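Local coordinates for Succinylglutamatedesuccinylase/aspartoacylase (Rhodobacter sphaeroides 2.4.1, PDB 3CDX), which probably hydrolyses amide or ester bonds as a metal-dependent member of the succinylglutamate desuccinylase/aspartoacylase family, and carries a calcium ion in this crystal, at residues A[269-281]-A[291-303]. Sequence-based numbering, arbitrary orientation.
Sequences YVMAPRTGLFEPT and GETAGWIHFVEDV
Ile-297 drives its side chain into the bend made by residues 272-276. Ile-297 CD1 ends 3.8 Å from Pro-273 CD and also meets the methyl of Ala-272, while Ile-297 CG2, anti to the backbone N, lies 3.7 Å from Gly-276 CA. On the same face CG1 approaches the edge of the Phe-278 ring, whose far end reaches Gly-295 CA. Strands 276-280 and 293-298 run antiparallel, their N-to-C directions 160° apart, as the central pair of a four-stranded antiparallel sheet in the C-terminal part of the chain, away from the calcium site; a classic beta bulge at Ala-294 and Gly-295 faces Leu-310 of the next strand. On the other face, Glu-279 stretches out alongside Trp-296, carboxylate and indole planes 45° apart. Glu-279 OE1 accepts a hydrogen bond from His-298 NE2 at 2.8 Å through its anti lone pair, with imidazole and carboxylate nearly coplanar, a bond that should restrain rotation of both groups. Ile-71 of a second subunit packs on Glu-279. At the end of the pair, Thr-281 OG1, placed between its own N and carbonyl carbon (chi1 56°), donates to Thr-293 O at 2.7 Å, and Thr-281 CG2 crosses toward Trp-296 CZ3 at 3.8 Å.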
loop_
_atom_site.group_PDB
_atom_site.type_symbol
_atom_site.label_atom_id
_atom_site.label_comp_id
_atom_site.label_asym_id
_atom_site.label_seq_id
_atom_site.Cartn_x
_atom_site.Cartn_y
_atom_site.Cartn_z
ATOM N N TYR A 269 21.921 17.915 21.206
ATOM C CA TYR A 269 20.877 16.961 20.821
ATOM C C TYR A 269 20.731 15.836 21.839
ATOM O O TYR A 269 21.713 15.125 22.153
ATOM C CB TYR A 269 21.235 16.342 19.466
ATOM C CG TYR A 269 21.341 17.376 18.378
ATOM C CD1 TYR A 269 20.291 17.573 17.486
ATOM C CD2 TYR A 269 22.475 18.175 18.255
ATOM C CE1 TYR A 269 20.370 18.529 16.491
ATOM C CE2 TYR A 269 22.566 19.148 17.248
ATOM C CZ TYR A 269 21.508 19.308 16.378
ATOM O OH TYR A 269 21.555 20.263 15.396
ATOM N N VAL A 270 19.522 15.661 22.361
ATOM C CA VAL A 270 19.230 14.490 23.155
ATOM C C VAL A 270 18.692 13.450 22.213
ATOM O O VAL A 270 17.633 13.627 21.612
ATOM C CB VAL A 270 18.206 14.757 24.276
ATOM C CG1 VAL A 270 18.087 13.516 25.195
ATOM C CG2 VAL A 270 18.595 16.012 25.021
ATOM N N MET A 271 19.423 12.355 22.100
ATOM C CA MET A 271 19.092 11.308 21.157
ATOM C C MET A 271 18.458 10.091 21.855
ATOM O O MET A 271 18.849 9.718 22.961
ATOM C CB MET A 271 20.363 10.910 20.411
ATOM C CG MET A 271 21.074 12.104 19.705
ATOM S SD MET A 271 20.220 12.869 18.321
ATOM C CE MET A 271 20.169 11.541 17.126
ATOM N N ALA A 272 17.459 9.491 21.214
ATOM C CA ALA A 272 16.908 8.209 21.677
ATOM C C ALA A 272 17.812 7.005 21.292
ATOM O O ALA A 272 18.007 6.739 20.091
ATOM C CB ALA A 272 15.489 8.004 21.110
ATOM N N PRO A 273 18.357 6.275 22.292
ATOM C CA PRO A 273 19.170 5.106 21.926
ATOM C C PRO A 273 18.333 3.875 21.646
ATOM O O PRO A 273 18.829 2.889 21.095
ATOM C CB PRO A 273 20.039 4.875 23.175
ATOM C CG PRO A 273 19.593 5.918 24.205
ATOM C CD PRO A 273 18.322 6.479 23.751
ATOM N N ARG A 274 17.076 3.911 22.070
ATOM C CA ARG A 274 16.193 2.788 21.857
ATOM C C ARG A 274 14.848 3.284 21.354
ATOM O O ARG A 274 14.441 4.418 21.623
ATOM C CB ARG A 274 16.021 1.935 23.132
ATOM C CG ARG A 274 17.282 1.221 23.679
ATOM C CD ARG A 274 17.808 0.043 22.809
ATOM N NE ARG A 274 19.118 -0.400 23.292
ATOM C CZ ARG A 274 20.050 -1.046 22.579
ATOM N NH1 ARG A 274 19.862 -1.361 21.301
ATOM N NH2 ARG A 274 21.203 -1.375 23.161
ATOM N N THR A 275 14.180 2.433 20.588
ATOM C CA THR A 275 12.774 2.652 20.251
ATOM C C THR A 275 11.862 2.426 21.473
ATOM O O THR A 275 11.959 1.413 22.163
ATOM C CB THR A 275 12.401 1.785 19.053
ATOM O OG1 THR A 275 13.196 2.213 17.941
ATOM C CG2 THR A 275 10.889 1.927 18.689
ATOM N N GLY A 276 11.022 3.400 21.786
ATOM C CA GLY A 276 10.012 3.185 22.803
ATOM C C GLY A 276 9.168 4.424 23.004
ATOM O O GLY A 276 9.146 5.293 22.151
ATOM N N LEU A 277 8.497 4.500 24.147
ATOM C CA LEU A 277 7.566 5.575 24.461
ATOM C C LEU A 277 8.281 6.629 25.314
ATOM O O LEU A 277 8.547 6.432 26.518
ATOM C CB LEU A 277 6.307 5.006 25.162
ATOM C CG LEU A 277 5.258 5.994 25.742
ATOM C CD1 LEU A 277 4.998 7.184 24.838
ATOM C CD2 LEU A 277 3.927 5.286 26.055
ATOM N N PHE A 278 8.585 7.746 24.678
ATOM C CA PHE A 278 9.320 8.795 25.345
ATOM C C PHE A 278 8.459 9.817 26.071
ATOM O O PHE A 278 7.641 10.505 25.461
ATOM C CB PHE A 278 10.289 9.494 24.392
ATOM C CG PHE A 278 11.025 10.638 25.030
ATOM C CD1 PHE A 278 12.104 10.392 25.868
ATOM C CD2 PHE A 278 10.614 11.955 24.813
ATOM C CE1 PHE A 278 12.784 11.452 26.498
ATOM C CE2 PHE A 278 11.282 13.027 25.422
ATOM C CZ PHE A 278 12.368 12.770 26.270
ATOM N N GLU A 279 8.707 9.930 27.381
ATOM C CA GLU A 279 8.036 10.864 28.281
ATOM C C GLU A 279 9.007 12.021 28.578
ATOM O O GLU A 279 10.055 11.793 29.240
ATOM C CB GLU A 279 7.674 10.164 29.609
ATOM C CG GLU A 279 7.055 11.117 30.639
ATOM C CD GLU A 279 7.048 10.552 32.041
ATOM O OE1 GLU A 279 7.267 9.358 32.208
ATOM O OE2 GLU A 279 6.778 11.295 32.973
ATOM N N PRO A 280 8.688 13.241 28.094
ATOM C CA PRO A 280 9.580 14.360 28.344
ATOM C C PRO A 280 9.371 14.986 29.729
ATOM O O PRO A 280 8.319 14.795 30.358
ATOM C CB PRO A 280 9.172 15.368 27.277
ATOM C CG PRO A 280 7.668 15.108 27.079
ATOM C CD PRO A 280 7.518 13.622 27.260
ATOM N N THR A 281 10.383 15.720 30.187
ATOM C CA THR A 281 10.293 16.528 31.384
ATOM C C THR A 281 10.029 17.987 31.090
ATOM O O THR A 281 9.578 18.697 31.977
ATOM C CB THR A 281 11.598 16.437 32.263
ATOM O OG1 THR A 281 12.733 16.792 31.484
ATOM C CG2 THR A 281 11.796 15.062 32.776
ATOM N N GLY A 291 23.130 17.659 32.487
ATOM C CA GLY A 291 23.091 16.596 33.475
ATOM C C GLY A 291 21.728 16.288 34.078
ATOM O O GLY A 291 21.543 15.226 34.681
ATOM N N GLU A 292 20.776 17.197 33.908
ATOM C CA GLU A 292 19.447 16.952 34.416
ATOM C C GLU A 292 18.569 16.108 33.468
ATOM O O GLU A 292 18.827 16.020 32.269
ATOM C CB GLU A 292 18.791 18.266 34.823
ATOM C CG GLU A 292 17.969 18.987 33.755
ATOM C CD GLU A 292 17.469 20.350 34.277
ATOM O OE1 GLU A 292 17.919 20.736 35.395
ATOM O OE2 GLU A 292 16.641 21.018 33.608
ATOM N N THR A 293 17.538 15.489 34.040
ATOM C CA THR A 293 16.671 14.539 33.338
ATOM C C THR A 293 15.886 15.183 32.188
ATOM O O THR A 293 15.195 16.181 32.376
ATOM C CB THR A 293 15.740 13.797 34.329
ATOM O OG1 THR A 293 16.557 13.105 35.281
ATOM C CG2 THR A 293 14.878 12.744 33.617
ATOM N N ALA A 294 16.046 14.620 30.988
ATOM C CA ALA A 294 15.311 15.111 29.802
ATOM C C ALA A 294 13.973 14.364 29.616
ATOM O O ALA A 294 13.013 14.930 29.050
ATOM C CB ALA A 294 16.175 15.033 28.539
ATOM N N GLY A 295 13.911 13.139 30.139
ATOM C CA GLY A 295 12.726 12.286 30.065
ATOM C C GLY A 295 13.163 10.845 30.093
ATOM O O GLY A 295 14.331 10.569 30.371
ATOM N N TRP A 296 12.230 9.932 29.821
ATOM C CA TRP A 296 12.415 8.486 29.957
ATOM C C TRP A 296 11.773 7.755 28.781
ATOM O O TRP A 296 10.671 8.108 28.326
ATOM C CB TRP A 296 11.722 7.949 31.238
ATOM C CG TRP A 296 12.172 8.549 32.518
ATOM C CD1 TRP A 296 13.186 8.090 33.326
ATOM C CD2 TRP A 296 11.649 9.721 33.152
ATOM N NE1 TRP A 296 13.313 8.909 34.429
ATOM C CE2 TRP A 296 12.393 9.920 34.345
ATOM C CE3 TRP A 296 10.606 10.619 32.838
ATOM C CZ2 TRP A 296 12.132 10.973 35.221
ATOM C CZ3 TRP A 296 10.361 11.667 33.677
ATOM C CH2 TRP A 296 11.116 11.846 34.869
ATOM N N ILE A 297 12.455 6.714 28.317
ATOM C CA ILE A 297 11.881 5.867 27.288
ATOM C C ILE A 297 11.316 4.663 28.010
ATOM O O ILE A 297 12.077 3.913 28.645
ATOM C CB ILE A 297 12.928 5.395 26.282
ATOM C CG1 ILE A 297 13.487 6.576 25.473
ATOM C CG2 ILE A 297 12.362 4.266 25.442
ATOM C CD1 ILE A 297 14.644 6.178 24.492
ATOM N N HIS A 298 9.991 4.516 27.928
ATOM C CA HIS A 298 9.274 3.435 28.559
ATOM C C HIS A 298 9.227 2.267 27.590
ATOM O O HIS A 298 9.122 2.473 26.347
ATOM C CB HIS A 298 7.853 3.900 28.949
ATOM C CG HIS A 298 7.823 5.016 29.962
ATOM N ND1 HIS A 298 7.653 4.788 31.313
ATOM C CD2 HIS A 298 7.959 6.358 29.826
ATOM C CE1 HIS A 298 7.677 5.943 31.961
ATOM N NE2 HIS A 298 7.863 6.911 31.083
ATOM N N PHE A 299 9.329 1.047 28.145
ATOM C CA PHE A 299 9.186 -0.193 27.382
ATOM C C PHE A 299 7.871 -0.869 27.743
ATOM O O PHE A 299 7.827 -1.869 28.489
ATOM C CB PHE A 299 10.422 -1.090 27.551
ATOM C CG PHE A 299 11.705 -0.347 27.252
ATOM C CD1 PHE A 299 12.066 -0.065 25.916
ATOM C CD2 PHE A 299 12.483 0.163 28.293
ATOM C CE1 PHE A 299 13.215 0.692 25.623
ATOM C CE2 PHE A 299 13.655 0.889 28.019
ATOM C CZ PHE A 299 14.023 1.163 26.692
ATOM N N VAL A 300 6.785 -0.302 27.208
ATOM C CA VAL A 300 5.443 -0.724 27.634
ATOM C C VAL A 300 5.087 -2.110 27.164
ATOM O O VAL A 300 4.122 -2.681 27.641
ATOM C CB VAL A 300 4.341 0.279 27.242
ATOM C CG1 VAL A 300 4.689 1.654 27.805
ATOM C CG2 VAL A 300 4.115 0.295 25.712
ATOM N N GLU A 301 5.902 -2.656 26.256
ATOM C CA GLU A 301 5.744 -4.024 25.771
ATOM C C GLU A 301 6.237 -5.054 26.784
ATOM O O GLU A 301 5.985 -6.239 26.609
ATOM C CB GLU A 301 6.474 -4.218 24.420
ATOM C CG GLU A 301 7.996 -4.012 24.452
ATOM C CD GLU A 301 8.429 -2.544 24.287
ATOM O OE1 GLU A 301 9.650 -2.293 24.215
ATOM O OE2 GLU A 301 7.571 -1.635 24.217
ATOM N N ASP A 302 6.938 -4.581 27.824
ATOM C CA ASP A 302 7.520 -5.411 28.889
ATOM C C ASP A 302 6.822 -5.184 30.210
ATOM O O ASP A 302 6.590 -4.046 30.583
ATOM C CB ASP A 302 8.983 -5.011 29.159
ATOM C CG ASP A 302 9.955 -5.540 28.121
ATOM O OD1 ASP A 302 9.508 -6.213 27.180
ATOM O OD2 ASP A 302 11.189 -5.277 28.261
ATOM N N VAL A 303 6.560 -6.259 30.951
ATOM C CA VAL A 303 6.341 -6.121 32.403
ATOM C C VAL A 303 7.683 -5.951 33.143
ATOM O O VAL A 303 8.727 -6.344 32.609
ATOM C CB VAL A 303 5.525 -7.296 33.018
ATOM C CG1 VAL A 303 4.130 -7.317 32.443
ATOM C CG2 VAL A 303 6.265 -8.680 32.921
HETATM O O HOH W 1 9.847 -0.198 22.339
#